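Local coordinates for putative fusidic acid resistance protein (Staphylococcus aureus, PDB 2YB5) that confers resistance to fusidic acid, probably by binding elongation factor G and promoting its clearance from the ribosome, at residues A[129-133]-A[145-151]. Numbering follows the deposited sequence.
Sequences NRKYI and IYGEISP
Build this as one end of an antiparallel beta hairpin, strand axes 4.7 Å apart and 153° between their directions. Lys131 with Gly147 and Ile133 with Ile145 are hydrogen-bonded pairs: Lys131 N to Gly147 O 2.9 Å, Gly147 N to Lys131 O 3.1 Å, Ile133 N to Ile145 O 2.9 Å, Ile145 N to Ile133 O 3.0 Å. Between them Tyr132 and Tyr146 form a non-hydrogen-bonded pair, CA atoms 4.3 Å apart. Ile149 N to Asn129 O, 2.9 Å, adds a fifth bond; Asn129, with positive phi (48°), and Arg130 form a G1 beta bulge opposite Asp125.

On one face, Tyr132 (m) and Tyr146 (p) meet obliquely, ring centroids 5.5 Å apart. Arg130, chi1 t, runs past the Tyr146 ring (CD to Tyr146 CD1 3.4 Å), so Tyr146 CE1 lies over one guanidinium face; its NH1 donates to Tyr132 OH (3.1 Å). On the other, Lys131 CE meets Ile149 CD1 at 3.8 Å.

The hairpin is central to the treble-clef zinc-finger region's antiparallel sheet, between strands 121-125 and 167-172. Phe99 and Trp123 pack on Tyr132; Lys131 NZ hydrogen-bonds Tyr192 O, Asn124 OD1 and Ser194 OG near the zinc; Ile145 meets helix 204-214.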
loop_
_atom_site.group_PDB
_atom_site.type_symbol
_atom_site.label_atom_id
_atom_site.label_comp_id
_atom_site.label_asym_id
_atom_site.label_seq_id
_atom_site.Cartn_x
_atom_site.Cartn_y
_atom_site.Cartn_z
ATOM N N ASN A 129 9.269 -11.541 18.972
ATOM C CA ASN A 129 7.952 -11.697 18.378
ATOM C C ASN A 129 7.240 -10.356 18.189
ATOM O O ASN A 129 6.100 -10.163 18.583
ATOM C CB ASN A 129 7.143 -12.690 19.201
ATOM C CG ASN A 129 7.655 -14.108 19.036
ATOM O OD1 ASN A 129 7.487 -14.712 17.973
ATOM N ND2 ASN A 129 8.316 -14.635 20.065
ATOM N N ARG A 130 7.944 -9.438 17.554
ATOM C CA ARG A 130 7.496 -8.066 17.427
ATOM C C ARG A 130 7.386 -7.687 15.951
ATOM O O ARG A 130 8.094 -8.241 15.112
ATOM C CB ARG A 130 8.508 -7.168 18.138
ATOM C CG ARG A 130 8.096 -5.715 18.295
ATOM C CD ARG A 130 9.099 -4.973 19.181
ATOM N NE ARG A 130 8.980 -5.351 20.588
ATOM C CZ ARG A 130 9.677 -4.806 21.584
ATOM N NH1 ARG A 130 10.557 -3.836 21.355
ATOM N NH2 ARG A 130 9.482 -5.225 22.823
ATOM N N LYS A 131 6.473 -6.769 15.643
ATOM C CA LYS A 131 6.485 -6.061 14.365
ATOM C C LYS A 131 6.564 -4.574 14.661
ATOM O O LYS A 131 5.899 -4.078 15.574
ATOM C CB LYS A 131 5.243 -6.362 13.494
ATOM C CG LYS A 131 5.212 -5.599 12.152
ATOM C CD LYS A 131 3.891 -5.705 11.408
ATOM C CE LYS A 131 3.596 -7.096 10.835
ATOM N NZ LYS A 131 4.590 -7.481 9.790
ATOM N N TYR A 132 7.394 -3.891 13.879
ATOM C CA TYR A 132 7.525 -2.449 13.898
ATOM C C TYR A 132 6.897 -1.905 12.625
ATOM O O TYR A 132 7.055 -2.504 11.557
ATOM C CB TYR A 132 9.004 -2.068 13.893
ATOM C CG TYR A 132 9.744 -2.414 15.144
ATOM C CD1 TYR A 132 9.775 -1.530 16.208
ATOM C CD2 TYR A 132 10.439 -3.609 15.261
ATOM C CE1 TYR A 132 10.459 -1.820 17.346
ATOM C CE2 TYR A 132 11.135 -3.912 16.409
ATOM C CZ TYR A 132 11.136 -3.011 17.451
ATOM O OH TYR A 132 11.820 -3.277 18.609
ATOM N N ILE A 133 6.201 -0.773 12.733
ATOM C CA ILE A 133 5.568 -0.132 11.588
ATOM C C ILE A 133 5.903 1.353 11.593
ATOM O O ILE A 133 5.641 2.020 12.567
ATOM C CB ILE A 133 4.033 -0.335 11.602
ATOM C CG1 ILE A 133 3.687 -1.778 11.212
ATOM C CG2 ILE A 133 3.332 0.665 10.670
ATOM C CD1 ILE A 133 2.312 -2.273 11.737
ATOM N N ILE A 145 4.859 2.711 15.405
ATOM C CA ILE A 145 4.200 1.917 16.420
ATOM C C ILE A 145 4.857 0.541 16.373
ATOM O O ILE A 145 5.438 0.173 15.358
ATOM C CB ILE A 145 2.683 1.833 16.107
ATOM C CG1 ILE A 145 1.892 1.329 17.309
ATOM C CG2 ILE A 145 2.434 0.947 14.890
ATOM C CD1 ILE A 145 0.379 1.217 17.048
ATOM N N TYR A 146 4.787 -0.211 17.463
ATOM C CA TYR A 146 5.182 -1.620 17.442
ATOM C C TYR A 146 4.295 -2.438 18.365
ATOM O O TYR A 146 3.610 -1.891 19.221
ATOM C CB TYR A 146 6.649 -1.803 17.828
ATOM C CG TYR A 146 6.991 -1.555 19.280
ATOM C CD1 TYR A 146 6.927 -2.585 20.223
ATOM C CD2 TYR A 146 7.419 -0.308 19.707
ATOM C CE1 TYR A 146 7.248 -2.360 21.557
ATOM C CE2 TYR A 146 7.758 -0.075 21.035
ATOM C CZ TYR A 146 7.670 -1.098 21.955
ATOM O OH TYR A 146 8.002 -0.855 23.267
ATOM N N GLY A 147 4.317 -3.752 18.177
ATOM C CA GLY A 147 3.536 -4.646 19.007
ATOM C C GLY A 147 3.917 -6.093 18.821
ATOM O O GLY A 147 4.734 -6.425 17.959
ATOM N N GLU A 148 3.322 -6.946 19.645
ATOM C CA GLU A 148 3.518 -8.385 19.564
ATOM C C GLU A 148 2.702 -8.983 18.422
ATOM O O GLU A 148 1.507 -8.673 18.247
ATOM C CB GLU A 148 3.120 -9.066 20.886
ATOM C CG GLU A 148 3.529 -10.554 20.955
ATOM C CD GLU A 148 3.222 -11.213 22.293
ATOM O OE1 GLU A 148 3.852 -10.834 23.310
ATOM O OE2 GLU A 148 2.350 -12.114 22.326
ATOM N N ILE A 149 3.342 -9.851 17.651
ATOM C CA ILE A 149 2.648 -10.578 16.602
ATOM C C ILE A 149 3.079 -12.051 16.632
ATOM O O ILE A 149 4.255 -12.363 16.496
ATOM C CB ILE A 149 2.880 -9.910 15.218
ATOM C CG1 ILE A 149 1.905 -10.480 14.179
ATOM C CG2 ILE A 149 4.339 -10.042 14.773
ATOM C CD1 ILE A 149 1.728 -9.615 12.933
ATOM N N SER A 150 2.131 -12.957 16.862
ATOM C CA SER A 150 2.462 -14.376 16.911
ATOM C C SER A 150 2.851 -14.884 15.519
ATOM O O SER A 150 2.223 -14.510 14.531
ATOM C CB SER A 150 1.300 -15.191 17.439
ATOM O OG SER A 150 1.726 -16.517 17.687
ATOM N N PRO A 151 3.892 -15.736 15.438
ATOM C CA PRO A 151 4.333 -16.263 14.153
ATOM C C PRO A 151 3.438 -17.379 13.637
ATOM O O PRO A 151 3.618 -17.840 12.511
ATOM C CB PRO A 151 5.740 -16.790 14.460
ATOM C CG PRO A 151 5.656 -17.232 15.883
ATOM C CD PRO A 151 4.690 -16.283 16.553
#